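Local coordinates for protein PvdO (Pseudomonas aeruginosa, PDB 5HHA) that binds calcium in the periplasm and takes part in chromophore maturation, probably that of the siderophore pyoverdine, and has a fold related to formylglycine-generating enzymes, at residues 226-231 with 237-242; 148-151 with 155-158; 132-137 with 278-283; 90-93 with 97-100. All blocks are in the same frame, centred on the assembly; numbering follows the deposited sequence. Where two conformers were deposited one is given.

In the fold
Interactions 2 and 3 lie in the core and meet at the sheet, where strand 149-150 runs antiparallel beside strand 278-285 and R150 O probably accepts a hydrogen bond from A283 N. Their chemistry differs all the same: interaction 2 is a charged pair that buries little area between its segments, whereas interaction 3 is an apolar helix-on-strand contact. Interaction 4 touches interaction 3 through helices 86-96 and 131-145 and carries the packing outward to a partly buried helix end. Interaction 1 is a surface contact, combining a ring stack with a histidine-carboxylate bond. It meets interaction 2 where Y229 packs on E158, and its centre is about 31 Å from that of interaction 4.

Interaction 1 of 4, residues 226-231 with 237-242; sequences HDHYNG and SAWMEE
H226 NE2 donates to E241 OE2 over 2.7 Å, and the bond is nearly straight, at 171° on the hydrogen. The oxygen sits in the plane of the imidazole and is used on its anti side, away from the other carboxylate oxygen, while the carboxylate itself is turned well out of the ring plane. E241 gets there because its chain folds back at chi2 (-71°), carrying the acid to the edge of the histidine. With its edge held this way, H226 lays one face flat on W239. The imidazole and the six-membered ring of the indole are practically parallel, 3.5 Å between centroids, so this is a true face-to-face stack. H226 CB adds a CH-pi contact over the same benzo ring, 4.0 Å from its centroid. The nearby carboxylate would probably polarise the imidazole that rests on the indole.

The rest of 226-231 wraps round the tryptophan. Two backbone oxygens lie at its outer edge, close to its plane: N230 O is 3.3 Å from W239 CH2, and H228 O is 3.4 Å from W239 CZ3. G231 O comes over the indole face opposite H226, toward the rim, so backbone and imidazole hold the ring between them. H228 stands steeply to the indole and adds little.

Farther out, W239 N bonds to D223 OD2, and R266 NH1 bonds to H228 O. The whole is a stacked aromatic cluster with a His-carboxylate hydrogen bond, pinning together two limbs of the long surface loop between strands 223-224 and 247-251 of the sulfatase-modifying-factor-like domain.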
loop_
_atom_site.group_PDB
_atom_site.type_symbol
_atom_site.label_atom_id
_atom_site.label_comp_id
_atom_site.label_asym_id
_atom_site.label_seq_id
_atom_site.Cartn_x
_atom_site.Cartn_y
_atom_site.Cartn_z
ATOM N N HIS A 226 1.720 15.767 -5.213
ATOM C CA HIS A 226 2.730 16.756 -5.577
ATOM C C HIS A 226 3.662 16.089 -6.548
ATOM O O HIS A 226 3.958 14.900 -6.445
ATOM C CB HIS A 226 3.518 17.277 -4.347
ATOM C CG HIS A 226 2.643 17.826 -3.270
ATOM N ND1 HIS A 226 2.001 17.028 -2.362
ATOM C CD2 HIS A 226 2.309 19.101 -2.948
ATOM C CE1 HIS A 226 1.257 17.766 -1.561
ATOM N NE2 HIS A 226 1.450 19.034 -1.881
ATOM N N ASP A 227 4.158 16.893 -7.475
ATOM C CA ASP A 227 4.956 16.426 -8.598
ATOM C C ASP A 227 6.471 16.356 -8.305
ATOM O O ASP A 227 7.293 16.312 -9.239
ATOM C CB ASP A 227 4.686 17.398 -9.759
ATOM C CG ASP A 227 5.097 16.859 -11.091
ATOM O OD1 ASP A 227 5.060 15.624 -11.308
ATOM O OD2 ASP A 227 5.421 17.704 -11.951
ATOM N N HIS A 228 6.831 16.294 -7.031
ATOM C CA HIS A 228 8.210 16.425 -6.578
ATOM C C HIS A 228 8.166 16.339 -5.062
ATOM O O HIS A 228 7.092 16.173 -4.467
ATOM C CB HIS A 228 8.728 17.796 -7.022
ATOM C CG HIS A 228 7.900 18.897 -6.461
ATOM N ND1 HIS A 228 6.903 19.540 -7.169
ATOM C CD2 HIS A 228 7.840 19.384 -5.204
ATOM C CE1 HIS A 228 6.296 20.405 -6.374
ATOM N NE2 HIS A 228 6.840 20.321 -5.176
ATOM N N TYR A 229 9.320 16.492 -4.431
ATOM C CA TYR A 229 9.408 16.530 -2.971
ATOM C C TYR A 229 9.902 17.889 -2.408
ATOM O O TYR A 229 10.349 17.950 -1.274
ATOM C CB TYR A 229 10.334 15.437 -2.471
ATOM C CG TYR A 229 9.780 14.031 -2.620
ATOM C CD1 TYR A 229 8.551 13.657 -2.042
ATOM C CD2 TYR A 229 10.509 13.050 -3.279
ATOM C CE1 TYR A 229 8.075 12.358 -2.131
ATOM C CE2 TYR A 229 10.035 11.740 -3.357
ATOM C CZ TYR A 229 8.831 11.400 -2.775
ATOM O OH TYR A 229 8.357 10.106 -2.847
ATOM N N ASN A 230 9.862 18.935 -3.219
ATOM C CA ASN A 230 10.232 20.267 -2.734
ATOM C C ASN A 230 9.204 20.764 -1.735
ATOM O O ASN A 230 8.056 20.965 -2.071
ATOM C CB ASN A 230 10.403 21.223 -3.905
ATOM C CG ASN A 230 11.484 20.760 -4.865
ATOM O OD1 ASN A 230 12.595 20.452 -4.461
ATOM N ND2 ASN A 230 11.139 20.669 -6.129
ATOM N N GLY A 231 9.627 20.908 -0.484
ATOM C CA GLY A 231 8.725 21.322 0.578
ATOM C C GLY A 231 8.010 20.172 1.261
ATOM O O GLY A 231 7.100 20.399 2.062
ATOM N N SER A 237 4.496 12.783 8.570
ATOM C CA SER A 237 3.121 13.185 8.322
ATOM C C SER A 237 2.801 13.117 6.840
ATOM O O SER A 237 3.690 13.139 5.975
ATOM C CB SER A 237 2.854 14.608 8.865
ATOM O OG SER A 237 3.575 15.597 8.158
ATOM N N ALA A 238 1.510 13.136 6.566
ATOM C CA ALA A 238 0.986 13.247 5.205
ATOM C C ALA A 238 1.072 14.672 4.696
ATOM O O ALA A 238 0.822 15.633 5.457
ATOM C CB ALA A 238 -0.437 12.809 5.187
ATOM N N TRP A 239 1.394 14.841 3.422
ATOM C CA TRP A 239 1.514 16.139 2.787
ATOM C C TRP A 239 0.178 16.512 2.213
ATOM O O TRP A 239 -0.183 16.083 1.113
ATOM C CB TRP A 239 2.576 16.051 1.703
ATOM C CG TRP A 239 3.090 17.342 1.178
ATOM C CD1 TRP A 239 2.705 18.604 1.525
ATOM C CD2 TRP A 239 4.106 17.476 0.181
ATOM N NE1 TRP A 239 3.447 19.520 0.801
ATOM C CE2 TRP A 239 4.292 18.847 -0.045
ATOM C CE3 TRP A 239 4.859 16.558 -0.558
ATOM C CZ2 TRP A 239 5.216 19.323 -0.964
ATOM C CZ3 TRP A 239 5.756 17.028 -1.476
ATOM C CH2 TRP A 239 5.934 18.410 -1.675
ATOM N N MET A 240 -0.574 17.296 2.993
ATOM C CA MET A 240 -1.928 17.654 2.641
ATOM C C MET A 240 -2.028 19.051 2.043
ATOM O O MET A 240 -1.167 19.909 2.248
ATOM C CB MET A 240 -2.826 17.551 3.876
ATOM C CG MET A 240 -2.818 16.198 4.583
ATOM S SD MET A 240 -3.139 14.800 3.492
ATOM C CE MET A 240 -4.826 15.100 2.973
ATOM N N GLU A 241 -3.079 19.253 1.271
ATOM C CA GLU A 241 -3.431 20.570 0.771
ATOM C C GLU A 241 -4.902 20.740 1.116
ATOM O O GLU A 241 -5.631 19.756 1.298
ATOM C CB GLU A 241 -3.176 20.688 -0.740
ATOM C CG GLU A 241 -1.712 20.434 -1.169
ATOM C CD GLU A 241 -0.762 21.537 -0.751
ATOM O OE1 GLU A 241 -1.272 22.625 -0.402
ATOM O OE2 GLU A 241 0.479 21.334 -0.759
ATOM N N GLU A 242 -5.325 21.992 1.245
ATOM C CA GLU A 242 -6.690 22.291 1.642
ATOM C C GLU A 242 -7.645 21.623 0.663
ATOM O O GLU A 242 -8.606 20.967 1.065
ATOM C CB GLU A 242 -6.907 23.802 1.657
ATOM C CG GLU A 242 -7.921 24.275 2.684
ATOM C CD GLU A 242 -7.799 25.763 2.963
ATOM O OE1 GLU A 242 -7.105 26.143 3.931
ATOM O OE2 GLU A 242 -8.390 26.556 2.203
#

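Interaction 2 of 4, residues 148-151 with 155-158; sequences RYRM and AERE
R150, on strand 149-150, reaches E156, in the first turn of helix 154-162, through an end-on bidentate salt bridge that spans a tight strand-to-helix connection. The two side chains come from opposite directions, and guanidinium and carboxylate are close to coplanar. R150 NH1 meets E156 OE1 at 2.8 Å, in the guanidinium plane and on the syn side of the oxygen, with a nearly straight angle of 171°. The second arm, R150 NH2 to E156 OE2, is as short at 2.8 Å but more bent, at 143°, and leaves both planes somewhat.

All the closeness is at these ends. The backbones stay well apart, with M151 and E156 the nearest pair at 9.7 Å between CA atoms, and M151 sends its side chain off to helix 131-145. E156 is buried, whereas R150 is partly exposed. The arginine reaches across because its chain is extended from CG to NE, and its NE is held by a salt bridge to E285.

NH1 of R150 also turns back to its own chain, donating to M151 O at 3.0 Å. E156 OE1 in turn accepts a bond from S153 N, just before the helix, as the glutamate of a capping box does.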
loop_
_atom_site.group_PDB
_atom_site.type_symbol
_atom_site.label_atom_id
_atom_site.label_comp_id
_atom_site.label_asym_id
_atom_site.label_seq_id
_atom_site.Cartn_x
_atom_site.Cartn_y
_atom_site.Cartn_z
ATOM N N ARG A 148 -6.604 3.825 17.459
ATOM C CA ARG A 148 -6.562 4.872 16.444
ATOM C C ARG A 148 -6.023 4.335 15.119
ATOM O O ARG A 148 -4.819 4.300 14.904
ATOM C CB ARG A 148 -5.726 6.057 16.943
ATOM C CG ARG A 148 -6.220 6.586 18.294
ATOM C CD ARG A 148 -5.591 7.917 18.689
ATOM N NE ARG A 148 -4.132 7.882 18.688
ATOM C CZ ARG A 148 -3.369 7.685 19.760
ATOM N NH1 ARG A 148 -3.915 7.497 20.955
ATOM N NH2 ARG A 148 -2.046 7.681 19.633
ATOM N N TYR A 149 -6.937 3.903 14.251
ATOM C CA TYR A 149 -6.591 3.458 12.903
ATOM C C TYR A 149 -6.772 4.599 11.911
ATOM O O TYR A 149 -7.593 5.490 12.083
ATOM C CB TYR A 149 -7.445 2.261 12.475
ATOM C CG TYR A 149 -6.999 0.955 13.068
ATOM C CD1 TYR A 149 -7.481 0.525 14.312
ATOM C CD2 TYR A 149 -6.103 0.125 12.405
ATOM C CE1 TYR A 149 -7.064 -0.662 14.861
ATOM C CE2 TYR A 149 -5.687 -1.078 12.952
ATOM C CZ TYR A 149 -6.175 -1.470 14.178
ATOM O OH TYR A 149 -5.733 -2.659 14.683
ATOM N N ARG A 150 -5.986 4.572 10.833
ATOM C CA ARG A 150 -5.980 5.639 9.854
ATOM C C ARG A 150 -5.289 5.157 8.577
ATOM O O ARG A 150 -4.680 4.106 8.573
ATOM C CB ARG A 150 -5.239 6.864 10.404
ATOM C CG ARG A 150 -3.836 6.548 10.815
ATOM C CD ARG A 150 -3.038 7.814 11.086
ATOM N NE ARG A 150 -1.749 7.526 11.708
ATOM C CZ ARG A 150 -0.655 7.144 11.057
ATOM N NH1 ARG A 150 -0.654 7.033 9.737
ATOM N NH2 ARG A 150 0.467 6.921 11.720
ATOM N N MET A 151 -5.341 5.976 7.532
ATOM C CA MET A 151 -4.510 5.744 6.346
ATOM C C MET A 151 -3.031 5.882 6.676
ATOM O O MET A 151 -2.664 6.681 7.557
ATOM C CB MET A 151 -4.840 6.776 5.271
ATOM C CG MET A 151 -6.264 6.686 4.762
ATOM S SD MET A 151 -6.580 7.839 3.405
ATOM C CE MET A 151 -6.000 6.830 2.113
ATOM N N ALA A 155 5.073 8.796 3.131
ATOM C CA ALA A 155 6.370 8.537 3.746
ATOM C C ALA A 155 6.380 7.228 4.531
ATOM O O ALA A 155 7.331 6.440 4.470
ATOM C CB ALA A 155 6.734 9.699 4.657
ATOM N N GLU A 156 5.318 6.967 5.300
ATOM C CA GLU A 156 5.212 5.706 6.038
ATOM C C GLU A 156 5.233 4.519 5.090
ATOM O O GLU A 156 5.837 3.496 5.363
ATOM C CB GLU A 156 3.926 5.653 6.867
ATOM C CG GLU A 156 3.950 6.544 8.091
ATOM C CD GLU A 156 2.598 6.712 8.759
ATOM O OE1 GLU A 156 1.559 6.365 8.172
ATOM O OE2 GLU A 156 2.599 7.226 9.902
ATOM N N ARG A 157 4.553 4.671 3.956
ATOM C CA ARG A 157 4.472 3.586 2.997
ATOM C C ARG A 157 5.860 3.295 2.398
ATOM O O ARG A 157 6.286 2.131 2.330
ATOM C CB ARG A 157 3.415 3.883 1.935
ATOM C CG ARG A 157 2.774 2.656 1.288
ATOM C CD ARG A 157 3.690 1.899 0.334
ATOM N NE ARG A 157 2.966 0.795 -0.294
ATOM C CZ ARG A 157 3.497 -0.041 -1.176
ATOM N NH1 ARG A 157 4.702 0.187 -1.668
ATOM N NH2 ARG A 157 2.802 -1.084 -1.582
ATOM N N GLU A 158 6.576 4.326 1.976
ATOM C CA GLU A 158 7.917 4.069 1.424
ATOM C C GLU A 158 8.851 3.508 2.500
ATOM O O GLU A 158 9.639 2.623 2.235
ATOM C CB GLU A 158 8.522 5.305 0.769
ATOM C CG GLU A 158 9.840 4.966 0.020
ATOM C CD GLU A 158 10.388 6.072 -0.863
ATOM O OE1 GLU A 158 9.616 6.687 -1.615
ATOM O OE2 GLU A 158 11.629 6.276 -0.800
#

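Interaction 3 of 4, residues 132-137 with 278-283; sequences NDVKNY and IGFRVA
V134 sets CG2 over one face of the F280 ring, 3.6 Å from F280 CG, as a CH-pi contact whose offset is toward the rim. Its other methyl, CG1, is just as close to F280 CD2, so both valine methyls lie on the same face, near the CB end of the ring. At the far end F280 points its edge at the face of Y137, an offset edge-to-face pair with planes at 70° and centroids 5.5 Å apart. The nearest atoms there are F280 CE2 and Y137 CD2, at 3.5 Å. V282, two residues along the strand, puts CG1 in the plane of the Y137 ring at its edge, 4.0 Å from CD2.

F280 reaches the helix with CG lodged between its backbone N and carbonyl carbon (chi1 65°). V134 and Y137, three residues apart, bring their side chains to the same helix face.

Behind this layer W220 of strand 218-221 packs on V134. R281 leaves the backbone on the side away from the helix and forms a salt bridge with E219, and D133 forms one with R274. All four contacting residues are buried: helix 131-145 is packed here on the strand 278-285 that runs through the mixed sheet of this sulfatase-modifying-factor-like domain, a helix-on-sheet core closed by apolar and aromatic side chains.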
loop_
_atom_site.group_PDB
_atom_site.type_symbol
_atom_site.label_atom_id
_atom_site.label_comp_id
_atom_site.label_asym_id
_atom_site.label_seq_id
_atom_site.Cartn_x
_atom_site.Cartn_y
_atom_site.Cartn_z
ATOM N N ASN A 132 -12.209 7.753 0.248
ATOM C CA ASN A 132 -13.125 7.908 1.373
ATOM C C ASN A 132 -13.578 6.579 1.966
ATOM O O ASN A 132 -13.765 6.463 3.176
ATOM C CB ASN A 132 -14.344 8.719 0.931
ATOM C CG ASN A 132 -15.159 9.213 2.095
ATOM O OD1 ASN A 132 -14.723 10.085 2.842
ATOM N ND2 ASN A 132 -16.346 8.654 2.262
ATOM N N ASP A 133 -13.732 5.568 1.115
ATOM C CA ASP A 133 -14.100 4.257 1.610
ATOM C C ASP A 133 -13.049 3.753 2.597
ATOM O O ASP A 133 -13.376 3.127 3.604
ATOM C CB ASP A 133 -14.168 3.249 0.461
ATOM C CG ASP A 133 -15.370 3.428 -0.435
ATOM O OD1 ASP A 133 -16.440 3.855 0.046
ATOM O OD2 ASP A 133 -15.245 3.088 -1.631
ATOM N N VAL A 134 -11.774 3.977 2.273
ATOM C CA VAL A 134 -10.682 3.587 3.158
ATOM C C VAL A 134 -10.773 4.346 4.474
ATOM O O VAL A 134 -10.626 3.762 5.546
ATOM C CB VAL A 134 -9.299 3.809 2.487
ATOM C CG1 VAL A 134 -8.189 3.539 3.472
ATOM C CG2 VAL A 134 -9.156 2.900 1.271
ATOM N N LYS A 135 -11.018 5.644 4.402
ATOM C CA LYS A 135 -11.181 6.417 5.627
ATOM C C LYS A 135 -12.341 5.868 6.451
ATOM O O LYS A 135 -12.238 5.769 7.686
ATOM C CB LYS A 135 -11.394 7.900 5.310
ATOM C CG LYS A 135 -10.165 8.546 4.658
ATOM C CD LYS A 135 -10.381 9.994 4.276
ATOM C CE LYS A 135 -10.601 10.862 5.500
ATOM N NZ LYS A 135 -9.340 11.044 6.264
ATOM N N ASN A 136 -13.445 5.516 5.796
ATOM C CA ASN A 136 -14.595 4.957 6.516
ATOM C C ASN A 136 -14.285 3.637 7.179
ATOM O O ASN A 136 -14.702 3.406 8.324
ATOM C CB ASN A 136 -15.794 4.803 5.594
ATOM C CG ASN A 136 -16.395 6.113 5.186
ATOM O OD1 ASN A 136 -16.176 7.136 5.821
ATOM N ND2 ASN A 136 -17.181 6.088 4.125
ATOM N N TYR A 137 -13.545 2.767 6.497
ATOM C CA TYR A 137 -13.138 1.495 7.059
ATOM C C TYR A 137 -12.286 1.749 8.304
ATOM O O TYR A 137 -12.472 1.114 9.331
ATOM C CB TYR A 137 -12.342 0.673 6.024
ATOM C CG TYR A 137 -11.760 -0.611 6.579
ATOM C CD1 TYR A 137 -12.563 -1.726 6.761
ATOM C CD2 TYR A 137 -10.420 -0.709 6.949
ATOM C CE1 TYR A 137 -12.060 -2.885 7.289
ATOM C CE2 TYR A 137 -9.903 -1.854 7.473
ATOM C CZ TYR A 137 -10.726 -2.941 7.644
ATOM O OH TYR A 137 -10.169 -4.061 8.173
ATOM N N ILE A 278 -6.391 -1.103 -7.114
ATOM C CA ILE A 278 -6.063 -0.263 -5.961
ATOM C C ILE A 278 -6.727 -0.819 -4.720
ATOM O O ILE A 278 -7.963 -0.922 -4.659
ATOM C CB ILE A 278 -6.496 1.244 -6.108
ATOM C CG1 ILE A 278 -6.090 1.826 -7.457
ATOM C CG2 ILE A 278 -5.889 2.031 -4.965
ATOM C CD1 ILE A 278 -6.681 3.211 -7.698
ATOM N N GLY A 279 -5.904 -1.177 -3.747
ATOM C CA GLY A 279 -6.347 -1.586 -2.421
ATOM C C GLY A 279 -5.771 -0.615 -1.390
ATOM O O GLY A 279 -5.637 0.581 -1.667
ATOM N N PHE A 280 -5.414 -1.125 -0.206
ATOM C CA PHE A 280 -4.968 -0.224 0.857
ATOM C C PHE A 280 -4.433 -0.977 2.029
ATOM O O PHE A 280 -4.776 -2.142 2.240
ATOM C CB PHE A 280 -6.090 0.701 1.330
ATOM C CG PHE A 280 -7.252 -0.019 1.986
ATOM C CD1 PHE A 280 -8.229 -0.658 1.225
ATOM C CD2 PHE A 280 -7.405 -0.009 3.370
ATOM C CE1 PHE A 280 -9.307 -1.268 1.826
ATOM C CE2 PHE A 280 -8.483 -0.631 3.977
ATOM C CZ PHE A 280 -9.440 -1.246 3.204
ATOM N N ARG A 281 -3.573 -0.311 2.789
ATOM C CA ARG A 281 -3.213 -0.735 4.133
ATOM C C ARG A 281 -3.843 0.257 5.118
ATOM O O ARG A 281 -4.301 1.332 4.746
ATOM C CB ARG A 281 -1.694 -0.753 4.311
ATOM C CG ARG A 281 -1.003 -1.756 3.454
ATOM C CD ARG A 281 0.511 -1.720 3.631
ATOM N NE ARG A 281 1.105 -2.409 2.515
ATOM C CZ ARG A 281 1.485 -3.684 2.500
ATOM N NH1 ARG A 281 1.521 -4.421 3.606
ATOM N NH2 ARG A 281 1.875 -4.224 1.356
ATOM N N VAL A 282 -3.829 -0.129 6.398
ATOM C CA VAL A 282 -4.131 0.789 7.469
ATOM C C VAL A 282 -2.951 0.851 8.420
ATOM O O VAL A 282 -2.134 -0.069 8.525
ATOM C CB VAL A 282 -5.427 0.400 8.248
ATOM C CG1 VAL A 282 -6.664 0.544 7.377
ATOM C CG2 VAL A 282 -5.355 -1.012 8.832
ATOM N N ALA A 283 -2.917 1.961 9.148
ATOM C CA ALA A 283 -1.914 2.190 10.183
ATOM C C ALA A 283 -2.616 2.362 11.520
ATOM O O ALA A 283 -3.784 2.743 11.558
ATOM C CB ALA A 283 -1.085 3.427 9.864
#

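Interaction 4 of 4, residues 90-93 with 97-100; sequences DAYL and GVKL
G97 N donates to L93 O over 2.8 Å, closing the last turn of helix 86-96, although the bond is bent (133°). G97 is the first residue to leave helical geometry, and it does so with positive phi (78°), a conformation in which any side chain would be pressed against the preceding carbonyl oxygen. The chain then swings round into an extended run, and V98 comes back to face L93, their CA atoms 5.2 Å apart. A water donates to both L93 O and V98 O across the turn. Its oxygen is 3.3 Å from L93 O; its distance to V98 O is suspiciously short, so the details of that bond are doubtful.

Among the side chains, L93 does most of the touching. Its CD2 branch lies against V98 O at 3.5 Å and against L100 CG at 3.9 Å, the two leucines crossing at about a right angle, and V98 CG1 stands beside the same methyl. Y92 meets the loop with its far end: OH is 4.0 Å from V98 CG2. The hydroxyl reaches that methyl because CG of Y92 lies roughly anti to its backbone N (chi1 155°).

T96 supports the turn, its OG1 bonding with both Y92 O and V98 N. L100 runs inward to D133 on helix 131-145, and Y92 stacks edge-to-face with W140 of that helix. While V98 and G97 are exposed, Y92 and L100 are buried. This is a helix C-terminus ended by a glycine in the left-handed helical conformation, with the returning chain laid over the last turn by apolar contacts.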
loop_
_atom_site.group_PDB
_atom_site.type_symbol
_atom_site.label_atom_id
_atom_site.label_comp_id
_atom_site.label_asym_id
_atom_site.label_seq_id
_atom_site.Cartn_x
_atom_site.Cartn_y
_atom_site.Cartn_z
ATOM N N ASP A 90 -15.044 -7.426 3.737
ATOM C CA ASP A 90 -16.388 -7.992 3.785
ATOM C C ASP A 90 -16.927 -7.966 5.207
ATOM O O ASP A 90 -18.116 -7.759 5.419
ATOM C CB ASP A 90 -16.389 -9.419 3.246
ATOM C CG ASP A 90 -16.454 -9.491 1.742
ATOM O OD1 ASP A 90 -16.799 -8.493 1.087
ATOM O OD2 ASP A 90 -16.196 -10.593 1.214
ATOM N N ALA A 91 -16.071 -8.158 6.201
ATOM C CA ALA A 91 -16.514 -8.099 7.588
ATOM C C ALA A 91 -17.050 -6.705 7.947
ATOM O O ALA A 91 -18.062 -6.541 8.656
ATOM C CB ALA A 91 -15.374 -8.511 8.527
ATOM N N TYR A 92 -16.372 -5.676 7.471
ATOM C CA TYR A 92 -16.850 -4.318 7.637
ATOM C C TYR A 92 -18.187 -4.081 6.914
ATOM O O TYR A 92 -19.088 -3.457 7.478
ATOM C CB TYR A 92 -15.767 -3.370 7.116
ATOM C CG TYR A 92 -16.218 -2.015 6.639
ATOM C CD1 TYR A 92 -16.525 -1.002 7.546
ATOM C CD2 TYR A 92 -16.269 -1.710 5.289
ATOM C CE1 TYR A 92 -16.909 0.249 7.124
ATOM C CE2 TYR A 92 -16.666 -0.449 4.859
ATOM C CZ TYR A 92 -16.974 0.526 5.789
ATOM O OH TYR A 92 -17.350 1.787 5.377
ATOM N N LEU A 93 -18.309 -4.572 5.688
ATOM C CA LEU A 93 -19.535 -4.364 4.935
ATOM C C LEU A 93 -20.704 -5.021 5.655
ATOM O O LEU A 93 -21.788 -4.457 5.727
ATOM C CB LEU A 93 -19.391 -4.919 3.519
ATOM C CG LEU A 93 -18.304 -4.196 2.708
ATOM C CD1 LEU A 93 -18.129 -4.894 1.386
ATOM C CD2 LEU A 93 -18.644 -2.732 2.483
ATOM N N GLY A 97 -23.467 -2.612 7.055
ATOM C CA GLY A 97 -24.467 -2.542 5.993
ATOM C C GLY A 97 -24.123 -1.647 4.812
ATOM O O GLY A 97 -24.921 -1.469 3.901
ATOM N N VAL A 98 -22.939 -1.071 4.815
ATOM C CA VAL A 98 -22.504 -0.215 3.731
ATOM C C VAL A 98 -22.445 -0.930 2.389
ATOM O O VAL A 98 -22.093 -2.103 2.306
ATOM C CB VAL A 98 -21.132 0.343 4.068
ATOM C CG1 VAL A 98 -20.405 0.810 2.812
ATOM C CG2 VAL A 98 -21.298 1.456 5.078
ATOM N N LYS A 99 -22.839 -0.209 1.333
ATOM C CA LYS A 99 -22.652 -0.675 -0.034
ATOM C C LYS A 99 -21.693 0.292 -0.726
ATOM O O LYS A 99 -21.881 1.523 -0.707
ATOM C CB LYS A 99 -23.989 -0.807 -0.786
ATOM C CG LYS A 99 -23.913 -1.580 -2.104
ATOM C CD LYS A 99 -25.298 -1.738 -2.741
ATOM C CE LYS A 99 -25.232 -2.308 -4.152
ATOM N NZ LYS A 99 -26.596 -2.464 -4.790
ATOM N N LEU A 100 -20.635 -0.290 -1.284
ATOM C CA LEU A 100 -19.631 0.459 -2.010
ATOM C C LEU A 100 -20.168 0.806 -3.380
ATOM O O LEU A 100 -20.824 -0.018 -4.026
ATOM C CB LEU A 100 -18.377 -0.398 -2.140
ATOM C CG LEU A 100 -17.732 -0.771 -0.800
ATOM C CD1 LEU A 100 -16.630 -1.796 -0.988
ATOM C CD2 LEU A 100 -17.203 0.472 -0.072
HETATM O O HOH W 1 -23.125 -4.283 2.742
#